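Long-range contacts in CBS domain protein (Sulfolobus tokodaii, PDB 2EF7), which is of unknown function but carries a pair of CBS domains, modules that in many relatives bind adenosine-containing ligands and regulate their partners: residues Glu2-Lys7 and Ser84-Ala89; Ile15-Asp20 and Val38-Gly43; Asp20-Asp25 and Ser64-Ala69; Gly43-Gly48 and Lys107-Gly112. All blocks are in the same frame, centred on the assembly; numbering follows the deposited sequence.

Contact 1 of 4, residues Glu2-Lys7 and Ser84-Ala89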
loop_
_atom_site.group_PDB
_atom_site.type_symbol
_atom_site.label_atom_id
_atom_site.label_comp_id
_atom_site.label_asym_id
_atom_site.label_seq_id
_atom_site.Cartn_x
_atom_site.Cartn_y
_atom_site.Cartn_z
ATOM N N GLU A 2 18.863 -6.454 -15.551
ATOM C CA GLU A 2 19.814 -5.501 -14.997
ATOM C C GLU A 2 19.203 -4.827 -13.764
ATOM O O GLU A 2 17.992 -4.881 -13.561
ATOM C CB GLU A 2 20.163 -4.448 -16.053
ATOM C CG GLU A 2 20.671 -5.047 -17.355
ATOM C CD GLU A 2 20.875 -4.006 -18.440
ATOM O OE1 GLU A 2 21.322 -4.384 -19.546
ATOM O OE2 GLU A 2 20.587 -2.814 -18.191
ATOM N N GLU A 3 20.041 -4.200 -12.944
ATOM C CA GLU A 3 19.554 -3.519 -11.751
ATOM C C GLU A 3 18.819 -2.233 -12.115
ATOM O O GLU A 3 19.224 -1.522 -13.024
ATOM C CB GLU A 3 20.726 -3.169 -10.820
ATOM C CG GLU A 3 21.414 -4.367 -10.163
ATOM C CD GLU A 3 22.656 -3.968 -9.373
ATOM O OE1 GLU A 3 23.547 -3.316 -9.962
ATOM O OE2 GLU A 3 22.741 -4.307 -8.170
ATOM N N GLU A 4 17.726 -1.951 -11.418
ATOM C CA GLU A 4 16.984 -0.709 -11.635
ATOM C C GLU A 4 17.842 0.306 -10.886
ATOM O O GLU A 4 18.538 -0.073 -9.949
ATOM C CB GLU A 4 15.609 -0.776 -10.969
ATOM C CG GLU A 4 14.666 -1.794 -11.552
ATOM C CD GLU A 4 14.020 -1.308 -12.824
ATOM O OE1 GLU A 4 14.752 -0.802 -13.702
ATOM O OE2 GLU A 4 12.784 -1.434 -12.947
ATOM N N ILE A 5 17.812 1.577 -11.279
ATOM C CA ILE A 5 18.616 2.572 -10.571
ATOM C C ILE A 5 17.767 3.685 -9.961
ATOM O O ILE A 5 16.715 4.029 -10.486
ATOM C CB ILE A 5 19.706 3.198 -11.484
ATOM C CG1 ILE A 5 19.067 4.050 -12.580
ATOM C CG2 ILE A 5 20.562 2.091 -12.104
ATOM C CD1 ILE A 5 20.077 4.892 -13.360
ATOM N N VAL A 6 18.243 4.226 -8.844
ATOM C CA VAL A 6 17.573 5.300 -8.103
ATOM C C VAL A 6 16.952 6.389 -8.981
ATOM O O VAL A 6 15.785 6.741 -8.823
ATOM C CB VAL A 6 18.574 5.950 -7.110
ATOM C CG1 VAL A 6 17.955 7.169 -6.444
ATOM C CG2 VAL A 6 18.990 4.917 -6.061
ATOM N N LYS A 7 17.753 6.910 -9.902
ATOM C CA LYS A 7 17.349 7.957 -10.833
ATOM C C LYS A 7 15.971 7.732 -11.473
ATOM O O LYS A 7 15.182 8.668 -11.607
ATOM C CB LYS A 7 18.429 8.084 -11.919
ATOM C CG LYS A 7 18.227 9.195 -12.936
ATOM C CD LYS A 7 19.350 9.176 -13.969
ATOM C CE LYS A 7 19.188 10.287 -14.993
ATOM N NZ LYS A 7 19.309 11.634 -14.368
ATOM N N SER A 84 23.006 5.038 -8.398
ATOM C CA SER A 84 23.014 3.824 -7.571
ATOM C C SER A 84 21.896 2.852 -7.894
ATOM O O SER A 84 20.791 3.254 -8.275
ATOM C CB SER A 84 22.866 4.159 -6.088
ATOM O OG SER A 84 23.902 5.012 -5.637
ATOM N N PRO A 85 22.174 1.545 -7.736
ATOM C CA PRO A 85 21.158 0.526 -7.998
ATOM C C PRO A 85 20.125 0.668 -6.875
ATOM O O PRO A 85 20.452 1.107 -5.774
ATOM C CB PRO A 85 21.934 -0.784 -7.881
ATOM C CG PRO A 85 23.333 -0.395 -8.278
ATOM C CD PRO A 85 23.506 0.934 -7.571
ATOM N N ILE A 86 18.885 0.301 -7.166
ATOM C CA ILE A 86 17.797 0.377 -6.200
ATOM C C ILE A 86 18.142 -0.250 -4.850
ATOM O O ILE A 86 17.918 0.347 -3.805
ATOM C CB ILE A 86 16.545 -0.329 -6.765
ATOM C CG1 ILE A 86 16.041 0.444 -7.982
ATOM C CG2 ILE A 86 15.460 -0.453 -5.691
ATOM C CD1 ILE A 86 15.589 1.850 -7.663
ATOM N N THR A 87 18.688 -1.459 -4.881
ATOM C CA THR A 87 19.028 -2.160 -3.649
ATOM C C THR A 87 20.082 -1.437 -2.836
ATOM O O THR A 87 20.179 -1.633 -1.627
ATOM C CB THR A 87 19.485 -3.596 -3.938
ATOM O OG1 THR A 87 20.621 -3.588 -4.806
ATOM C CG2 THR A 87 18.363 -4.362 -4.597
ATOM N N GLY A 88 20.867 -0.596 -3.495
ATOM C CA GLY A 88 21.873 0.160 -2.780
ATOM C C GLY A 88 21.169 1.131 -1.852
ATOM O O GLY A 88 21.538 1.281 -0.681
ATOM N N ALA A 89 20.152 1.802 -2.380
ATOM C CA ALA A 89 19.376 2.743 -1.583
ATOM C C ALA A 89 18.715 1.959 -0.442
ATOM O O ALA A 89 18.645 2.429 0.694
ATOM C CB ALA A 89 18.312 3.415 -2.452
#

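Contact 2 of 4, residues Ile15-Asp20 and Val38-Gly43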
loop_
_atom_site.group_PDB
_atom_site.type_symbol
_atom_site.label_atom_id
_atom_site.label_comp_id
_atom_site.label_asym_id
_atom_site.label_seq_id
_atom_site.Cartn_x
_atom_site.Cartn_y
_atom_site.Cartn_z
ATOM N N ILE A 15 11.635 20.354 -3.092
ATOM C CA ILE A 15 11.862 21.710 -2.626
ATOM C C ILE A 15 12.923 21.759 -1.547
ATOM O O ILE A 15 12.892 20.969 -0.599
ATOM C CB ILE A 15 10.567 22.321 -2.063
ATOM C CG1 ILE A 15 9.479 22.301 -3.139
ATOM C CG2 ILE A 15 10.833 23.730 -1.571
ATOM C CD1 ILE A 15 9.828 23.097 -4.384
ATOM N N SER A 16 13.856 22.699 -1.684
ATOM C CA SER A 16 14.920 22.860 -0.703
ATOM C C SER A 16 15.066 24.317 -0.293
ATOM O O SER A 16 14.634 25.211 -1.006
ATOM C CB SER A 16 16.249 22.390 -1.289
ATOM O OG SER A 16 16.670 23.268 -2.319
ATOM N N VAL A 17 15.686 24.542 0.861
ATOM C CA VAL A 17 15.938 25.890 1.366
ATOM C C VAL A 17 17.375 25.872 1.842
ATOM O O VAL A 17 17.881 24.816 2.232
ATOM C CB VAL A 17 15.001 26.259 2.560
ATOM C CG1 VAL A 17 13.538 26.191 2.116
ATOM C CG2 VAL A 17 15.261 25.322 3.749
ATOM N N THR A 18 18.039 27.020 1.812
ATOM C CA THR A 18 19.429 27.076 2.236
ATOM C C THR A 18 19.518 26.983 3.750
ATOM O O THR A 18 18.561 27.293 4.459
ATOM C CB THR A 18 20.112 28.373 1.768
ATOM O OG1 THR A 18 19.560 29.484 2.474
ATOM C CG2 THR A 18 19.885 28.578 0.287
ATOM N N LYS A 19 20.678 26.561 4.244
ATOM C CA LYS A 19 20.875 26.394 5.680
ATOM C C LYS A 19 20.717 27.650 6.535
ATOM O O LYS A 19 20.639 27.556 7.757
ATOM C CB LYS A 19 22.235 25.745 5.954
ATOM C CG LYS A 19 23.435 26.571 5.553
ATOM C CD LYS A 19 24.715 25.900 6.046
ATOM C CE LYS A 19 25.950 26.695 5.643
ATOM N NZ LYS A 19 27.194 26.104 6.210
ATOM N N ASP A 20 20.673 28.823 5.915
ATOM C CA ASP A 20 20.493 30.043 6.696
ATOM C C ASP A 20 19.124 30.693 6.442
ATOM O O ASP A 20 18.876 31.819 6.868
ATOM C CB ASP A 20 21.621 31.035 6.412
ATOM C CG ASP A 20 21.532 31.643 5.032
ATOM O OD1 ASP A 20 21.084 30.950 4.096
ATOM O OD2 ASP A 20 21.928 32.819 4.884
ATOM N N VAL A 38 10.968 20.115 3.688
ATOM C CA VAL A 38 11.881 20.596 2.670
ATOM C C VAL A 38 13.273 20.107 3.016
ATOM O O VAL A 38 13.584 19.839 4.173
ATOM C CB VAL A 38 11.912 22.148 2.582
ATOM C CG1 VAL A 38 10.562 22.677 2.119
ATOM C CG2 VAL A 38 12.284 22.744 3.936
ATOM N N ILE A 39 14.107 19.978 2.003
ATOM C CA ILE A 39 15.482 19.563 2.212
ATOM C C ILE A 39 16.277 20.827 2.485
ATOM O O ILE A 39 16.068 21.841 1.828
ATOM C CB ILE A 39 16.054 18.909 0.948
ATOM C CG1 ILE A 39 15.220 17.685 0.586
ATOM C CG2 ILE A 39 17.530 18.556 1.159
ATOM C CD1 ILE A 39 15.196 16.623 1.685
ATOM N N VAL A 40 17.169 20.786 3.467
ATOM C CA VAL A 40 18.000 21.949 3.733
ATOM C C VAL A 40 19.322 21.684 3.002
ATOM O O VAL A 40 19.904 20.600 3.144
ATOM C CB VAL A 40 18.286 22.129 5.227
ATOM C CG1 VAL A 40 19.117 23.383 5.428
ATOM C CG2 VAL A 40 16.955 22.203 6.021
ATOM N N VAL A 41 19.773 22.644 2.197
ATOM C CA VAL A 41 21.022 22.475 1.472
ATOM C C VAL A 41 22.053 23.522 1.831
ATOM O O VAL A 41 21.731 24.618 2.303
ATOM C CB VAL A 41 20.843 22.514 -0.074
ATOM C CG1 VAL A 41 19.935 21.382 -0.528
ATOM C CG2 VAL A 41 20.298 23.855 -0.515
ATOM N N ASP A 42 23.305 23.142 1.611
ATOM C CA ASP A 42 24.462 23.980 1.853
ATOM C C ASP A 42 25.093 23.968 0.471
ATOM O O ASP A 42 25.716 22.985 0.092
ATOM C CB ASP A 42 25.390 23.302 2.864
ATOM C CG ASP A 42 26.588 24.162 3.236
ATOM O OD1 ASP A 42 27.101 24.895 2.367
ATOM O OD2 ASP A 42 27.029 24.093 4.403
ATOM N N GLY A 43 24.899 25.039 -0.293
ATOM C CA GLY A 43 25.448 25.090 -1.636
ATOM C C GLY A 43 25.014 23.903 -2.490
ATOM O O GLY A 43 25.853 23.216 -3.080
#

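Contact 3 of 4, residues Asp20-Asp25 and Ser64-Ala69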
loop_
_atom_site.group_PDB
_atom_site.type_symbol
_atom_site.label_atom_id
_atom_site.label_comp_id
_atom_site.label_asym_id
_atom_site.label_seq_id
_atom_site.Cartn_x
_atom_site.Cartn_y
_atom_site.Cartn_z
ATOM N N ASP A 20 20.673 28.823 5.915
ATOM C CA ASP A 20 20.493 30.043 6.696
ATOM C C ASP A 20 19.124 30.693 6.442
ATOM O O ASP A 20 18.876 31.819 6.868
ATOM C CB ASP A 20 21.621 31.035 6.412
ATOM C CG ASP A 20 21.532 31.643 5.032
ATOM O OD1 ASP A 20 21.084 30.950 4.096
ATOM O OD2 ASP A 20 21.928 32.819 4.884
ATOM N N ALA A 21 18.239 29.969 5.756
ATOM C CA ALA A 21 16.893 30.462 5.471
ATOM C C ALA A 21 16.177 30.634 6.806
ATOM O O ALA A 21 16.374 29.830 7.717
ATOM C CB ALA A 21 16.154 29.462 4.605
ATOM N N LYS A 22 15.343 31.663 6.929
ATOM C CA LYS A 22 14.642 31.915 8.193
ATOM C C LYS A 22 13.370 31.087 8.341
ATOM O O LYS A 22 12.698 30.783 7.358
ATOM C CB LYS A 22 14.307 33.402 8.327
ATOM C CG LYS A 22 15.516 34.321 8.290
ATOM C CD LYS A 22 15.082 35.776 8.194
ATOM C CE LYS A 22 16.263 36.722 8.055
ATOM N NZ LYS A 22 17.125 36.725 9.271
ATOM N N LEU A 23 13.042 30.733 9.575
ATOM C CA LEU A 23 11.870 29.922 9.846
ATOM C C LEU A 23 10.628 30.443 9.139
ATOM O O LEU A 23 9.944 29.684 8.457
ATOM C CB LEU A 23 11.621 29.830 11.357
ATOM C CG LEU A 23 10.457 28.948 11.831
ATOM C CD1 LEU A 23 10.708 28.484 13.254
ATOM C CD2 LEU A 23 9.143 29.713 11.753
ATOM N N ASN A 24 10.339 31.735 9.266
ATOM C CA ASN A 24 9.139 32.253 8.622
ATOM C C ASN A 24 9.151 32.123 7.104
ATOM O O ASN A 24 8.105 31.863 6.503
ATOM C CB ASN A 24 8.865 33.708 9.030
ATOM C CG ASN A 24 9.895 34.669 8.494
ATOM O OD1 ASN A 24 11.091 34.516 8.736
ATOM N ND2 ASN A 24 9.435 35.674 7.761
ATOM N N ASP A 25 10.311 32.284 6.471
ATOM C CA ASP A 25 10.362 32.152 5.015
ATOM C C ASP A 25 10.158 30.694 4.614
ATOM O O ASP A 25 9.504 30.392 3.605
ATOM C CB ASP A 25 11.695 32.669 4.451
ATOM C CG ASP A 25 11.860 34.164 4.645
ATOM O OD1 ASP A 25 10.841 34.882 4.554
ATOM O OD2 ASP A 25 12.995 34.625 4.878
ATOM N N SER A 64 12.452 32.306 17.569
ATOM C CA SER A 64 11.786 33.379 16.841
ATOM C C SER A 64 11.597 33.031 15.371
ATOM O O SER A 64 12.093 32.009 14.885
ATOM C CB SER A 64 12.588 34.677 16.939
ATOM O OG SER A 64 13.738 34.625 16.116
ATOM N N LEU A 65 10.894 33.914 14.670
ATOM C CA LEU A 65 10.608 33.741 13.257
ATOM C C LEU A 65 11.852 33.894 12.383
ATOM O O LEU A 65 11.840 33.513 11.211
ATOM C CB LEU A 65 9.550 34.757 12.807
ATOM C CG LEU A 65 8.174 34.756 13.479
ATOM C CD1 LEU A 65 7.298 35.820 12.811
ATOM C CD2 LEU A 65 7.531 33.387 13.354
ATOM N N GLU A 66 12.918 34.459 12.940
ATOM C CA GLU A 66 14.155 34.652 12.182
ATOM C C GLU A 66 15.147 33.484 12.329
ATOM O O GLU A 66 16.212 33.478 11.710
ATOM C CB GLU A 66 14.850 35.953 12.606
ATOM C CG GLU A 66 14.110 37.231 12.245
ATOM C CD GLU A 66 13.003 37.570 13.227
ATOM O OE1 GLU A 66 13.286 37.634 14.445
ATOM O OE2 GLU A 66 11.852 37.781 12.783
ATOM N N THR A 67 14.793 32.497 13.139
ATOM C CA THR A 67 15.675 31.360 13.368
ATOM C C THR A 67 16.100 30.697 12.046
ATOM O O THR A 67 15.269 30.386 11.193
ATOM C CB THR A 67 14.989 30.333 14.291
ATOM O OG1 THR A 67 14.500 31.002 15.464
ATOM C CG2 THR A 67 15.976 29.246 14.712
ATOM N N LYS A 68 17.399 30.499 11.876
ATOM C CA LYS A 68 17.923 29.896 10.653
ATOM C C LYS A 68 17.631 28.400 10.567
ATOM O O LYS A 68 17.552 27.704 11.578
ATOM C CB LYS A 68 19.435 30.141 10.546
ATOM C CG LYS A 68 19.824 31.627 10.434
ATOM C CD LYS A 68 21.323 31.810 10.202
ATOM C CE LYS A 68 22.141 31.111 11.284
ATOM N NZ LYS A 68 23.593 30.985 10.950
ATOM N N ALA A 69 17.482 27.913 9.342
ATOM C CA ALA A 69 17.187 26.513 9.090
ATOM C C ALA A 69 18.101 25.549 9.842
ATOM O O ALA A 69 17.626 24.645 10.533
ATOM C CB ALA A 69 17.257 26.233 7.587
HETATM O O HOH W 1 18.295 34.761 10.885
#

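Contact 4 of 4, residues Gly43-Gly48 and Lys107-Gly112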
loop_
_atom_site.group_PDB
_atom_site.type_symbol
_atom_site.label_atom_id
_atom_site.label_comp_id
_atom_site.label_asym_id
_atom_site.label_seq_id
_atom_site.Cartn_x
_atom_site.Cartn_y
_atom_site.Cartn_z
ATOM N N GLY A 43 24.899 25.039 -0.293
ATOM C CA GLY A 43 25.448 25.090 -1.636
ATOM C C GLY A 43 25.014 23.903 -2.490
ATOM O O GLY A 43 25.853 23.216 -3.080
ATOM N N ASN A 44 23.706 23.662 -2.548
ATOM C CA ASN A 44 23.120 22.560 -3.319
ATOM C C ASN A 44 23.274 21.171 -2.695
ATOM O O ASN A 44 22.686 20.198 -3.176
ATOM C CB ASN A 44 23.691 22.523 -4.735
ATOM C CG ASN A 44 23.494 23.824 -5.476
ATOM O OD1 ASN A 44 22.393 24.379 -5.495
ATOM N ND2 ASN A 44 24.561 24.318 -6.100
ATOM N N LYS A 45 24.054 21.063 -1.630
ATOM C CA LYS A 45 24.247 19.764 -1.002
ATOM C C LYS A 45 23.372 19.611 0.234
ATOM O O LYS A 45 23.366 20.479 1.098
ATOM C CB LYS A 45 25.723 19.578 -0.653
ATOM C CG LYS A 45 26.622 19.640 -1.897
ATOM C CD LYS A 45 28.088 19.450 -1.554
ATOM C CE LYS A 45 28.953 19.307 -2.813
ATOM N NZ LYS A 45 28.807 20.457 -3.744
ATOM N N PRO A 46 22.622 18.496 0.326
ATOM C CA PRO A 46 21.718 18.183 1.443
ATOM C C PRO A 46 22.436 18.103 2.788
ATOM O O PRO A 46 23.395 17.352 2.925
ATOM C CB PRO A 46 21.139 16.816 1.062
ATOM C CG PRO A 46 21.323 16.730 -0.419
ATOM C CD PRO A 46 22.660 17.383 -0.639
ATOM N N VAL A 47 21.971 18.867 3.778
ATOM C CA VAL A 47 22.569 18.826 5.114
ATOM C C VAL A 47 21.516 18.512 6.169
ATOM O O VAL A 47 21.821 18.377 7.353
ATOM C CB VAL A 47 23.260 20.146 5.489
ATOM C CG1 VAL A 47 24.569 20.278 4.730
ATOM C CG2 VAL A 47 22.346 21.315 5.181
ATOM N N GLY A 48 20.270 18.384 5.739
ATOM C CA GLY A 48 19.222 18.077 6.690
ATOM C C GLY A 48 17.834 18.165 6.094
ATOM O O GLY A 48 17.666 18.262 4.875
ATOM N N LYS A 107 28.463 14.992 -8.141
ATOM C CA LYS A 107 29.138 16.121 -7.510
ATOM C C LYS A 107 28.569 16.433 -6.121
ATOM O O LYS A 107 29.026 17.361 -5.446
ATOM C CB LYS A 107 29.053 17.353 -8.416
ATOM C CG LYS A 107 29.884 17.242 -9.700
ATOM C CD LYS A 107 31.375 17.166 -9.386
ATOM C CE LYS A 107 32.236 17.091 -10.648
ATOM N NZ LYS A 107 32.145 15.778 -11.349
ATOM N N GLY A 108 27.568 15.657 -5.707
ATOM C CA GLY A 108 26.968 15.845 -4.394
ATOM C C GLY A 108 25.752 16.753 -4.318
ATOM O O GLY A 108 25.205 16.951 -3.234
ATOM N N ASN A 109 25.322 17.287 -5.462
ATOM C CA ASN A 109 24.177 18.187 -5.526
ATOM C C ASN A 109 22.835 17.476 -5.498
ATOM O O ASN A 109 22.659 16.427 -6.121
ATOM C CB ASN A 109 24.266 19.054 -6.783
ATOM C CG ASN A 109 25.500 19.936 -6.790
ATOM O OD1 ASN A 109 25.756 20.678 -5.840
ATOM N ND2 ASN A 109 26.273 19.857 -7.863
ATOM N N LEU A 110 21.885 18.072 -4.784
ATOM C CA LEU A 110 20.541 17.521 -4.640
ATOM C C LEU A 110 19.834 17.354 -5.989
ATOM O O LEU A 110 19.816 18.279 -6.804
ATOM C CB LEU A 110 19.713 18.429 -3.724
ATOM C CG LEU A 110 18.287 18.016 -3.357
ATOM C CD1 LEU A 110 18.281 16.669 -2.619
ATOM C CD2 LEU A 110 17.687 19.107 -2.477
ATOM N N LYS A 111 19.266 16.168 -6.217
ATOM C CA LYS A 111 18.552 15.867 -7.464
ATOM C C LYS A 111 17.142 15.342 -7.215
ATOM O O LYS A 111 16.273 15.458 -8.075
ATOM C CB LYS A 111 19.327 14.831 -8.295
ATOM C CG LYS A 111 20.608 15.355 -8.939
ATOM C CD LYS A 111 20.284 16.319 -10.068
ATOM C CE LYS A 111 21.513 17.075 -10.525
ATOM N NZ LYS A 111 21.183 18.034 -11.616
ATOM N N GLY A 112 16.919 14.745 -6.049
ATOM C CA GLY A 112 15.607 14.215 -5.733
ATOM C C GLY A 112 15.545 13.524 -4.382
ATOM O O GLY A 112 16.467 13.641 -3.569
#

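Contact 1 of 4, residues Glu2-Lys7 and Ser84-Ala89
Ile86 meets Glu4 and Ile5 at the start of helix 86-96. Its side chain lies against the extended N-terminal segment. Ile86 CB is 3.8 Å from the carbonyl O of Glu4. CG1 sits anti to the carbonyl carbon of Ile86 (chi1 -66°). Ile86 CG1 is 3.2 Å from Glu4 O and 3.3 Å from Glu4 CB. Ile86 CD1 at the tip reaches the next peptide, 3.7 Å from C of Ile5. The backbones are joined by two bonds around a single bridge between Ile5 and Pro85. Ile86 N donates to Glu4 O at 2.8 Å, with the donor tilted from the carbonyl plane. Val6 N donates to Ser84 O, also at 2.8 Å, and comes in nearly along the C=O axis. Past this bond, Val6 CG2 packs on Ala89 CB at 4.0 Å. Earlier in the segment, the side chain of Glu3 crosses Pro85 obliquely, with Glu3 OE1 3.4 Å from Pro85 CG. Glu4 turns its own carboxylate away to Tyr9. Ile86 also packs on Ile119 and Ala122 of helix 116-126, and Thr87 touches Leu90 of the second subunit. The arrangement is a strand-like pairing of the chain start with the N-cap of a CBS-domain helix.

Contact 2 of 4, residues Ile15-Asp20 and Val38-Gly43
Ile15 meets Val38 and Ile39 where two parallel strands begin to pair. Its carbonyl O accepts from Ile39 N at 3.0 Å, in the carbonyl plane, and its CG2 packs on CG1 of Val38 at 3.8 Å. Ser16 pairs with Ile39, and its CB lies 3.9 Å from CG1 of Val41. Val17 bonds to strand 38-42 through both its N and its O: N donates to Ile39 O at 2.9 Å and O accepts from Val41 N. CG2 of Val17 packs 3.9 Å from CG2 of Val38, the two side chains crossing at about a right angle. Thr18 pairs with Val41, and its OG1 donates to OD1 of Asp20 beyond the strand. Lys19 N makes a weak bond to Val41 O. CG of Lys19 lies between the backbone N and the carbonyl carbon (chi1 65°), and the chain then runs extended to Asp42. Lys19 NZ forms a salt bridge with Asp42 OD2 at 2.7 Å, approaching from above the carboxylate plane. The pair is part of a beta-alpha-beta unit. Val38 faces Ile26 and Met30 of helix 23-33. Ser16, Ile39 and Val41 cover Leu110 of strand 110-115, and strand 45-51 continues the sheet beyond Val40.

Contact 3 of 4, residues Asp20-Asp25 and Ser64-Ala69
Lys22 swings its CG anti to its own carbonyl carbon (chi1 -59°), which lays CG 3.6 Å from the carbonyl O of Glu66. Lys22 is the N-cap of helix 23-33, and it forms a single backbone bridge with Lys68. A bend at chi4 (-65°) turns Lys22 NZ to a water, 2.8 Å from the water O. The same water donates to Glu66 O at 2.6 Å, so one water links the lysine tip to the backbone of the other segment. The first amides of a helix have no acceptor within it, and here carbonyls of the loop serve as acceptors. Leu23 N donates to Thr67 O at 2.8 Å. Asn24 N donates to Leu65 O at 3.0 Å, in the carbonyl plane and on a lone pair. A third bond runs the other way, from Ala69 N to Ala21 O at 2.7 Å. The packing beside these bonds uses aliphatic atoms: CD of Lys68 rests on CB of Asp20, while its NZ goes on to a salt bridge with Glu70. Leu23 CD2 lies near Leu65 CD2 on a side covered by the third subunit, where Ile59 of that subunit packs on Leu23 and its Leu65 on Leu65. The loop itself is shaped by a type I beta turn from Ser64 to Thr67 and by an ST turn at Ser64. Within the turn, Ser64 O accepts twice from the same face of its plane, from Thr67 N and from Thr67 OG1, the latter at 2.7 Å.

Contact 4 of 4, residues Gly43-Gly48 and Lys107-Gly112
Asn44 and Asn109 bring their side-chain amides close, but the planes stand 84° apart and do not stack. OD1 of Asn109 points at the aliphatic base of its partner, 3.0 Å from CB of Asn44. The Pro46 ring is the other compact group. Its CG packs on CD1 of Leu110 at 3.8 Å, its CD lies 3.7 Å from the carbonyl O of Gly108, and the ring also touches Pro102 and Val104 of strand 100-104. One backbone hydrogen bond joins the segments. Leu110 N donates to Asn44 O at 2.8 Å, nearly straight, with an N-H...O angle of 165°. Lys45 meets two carbonyls of the other segment. Lys45 CG meets Gly108 O at 3.3 Å, and Lys45 CE meets Lys107 O at the same distance. Gly108 has no side chain, and Lys45 lies close against it. Asp105 OD2 accepts from the backbone N of both Lys107 and Asn109. Each segment leads into a strand with a classic beta bulge: Val47 and Gly48 both face Val40, and Lys111 and Gly112 both face Val103. Two hairpins with matching bulges, one from each CBS domain, meet here. This is consistent with the pseudo-twofold pairing of repeats in a tandem CBS module.

Overall arrangement
Contacts 2 and 4 are close neighbours, their centres 8 Å apart. They share Gly43, and strands 37-42 and 45-51 are neighbours in one sheet. Ile39 CG2 of contact 2 packs on Leu110 CD2 of contact 4 at 3.7 Å, joining the two CBS domains. Contact 3 follows contact 2 through Asp20, and Ala69 CB lies 3.6 Å from Thr18 O. Contacts 1 and 3 lie on opposite sides of the chain's centre, with their own centres 36 Å apart. Both have a single backbone bridge beside a helix N-cap, Ile5 with Pro85 and Lys22 with Lys68. One helix amide is bonded across contact 1, two across contact 3. Contact 1 meets the second subunit and contact 3 the third.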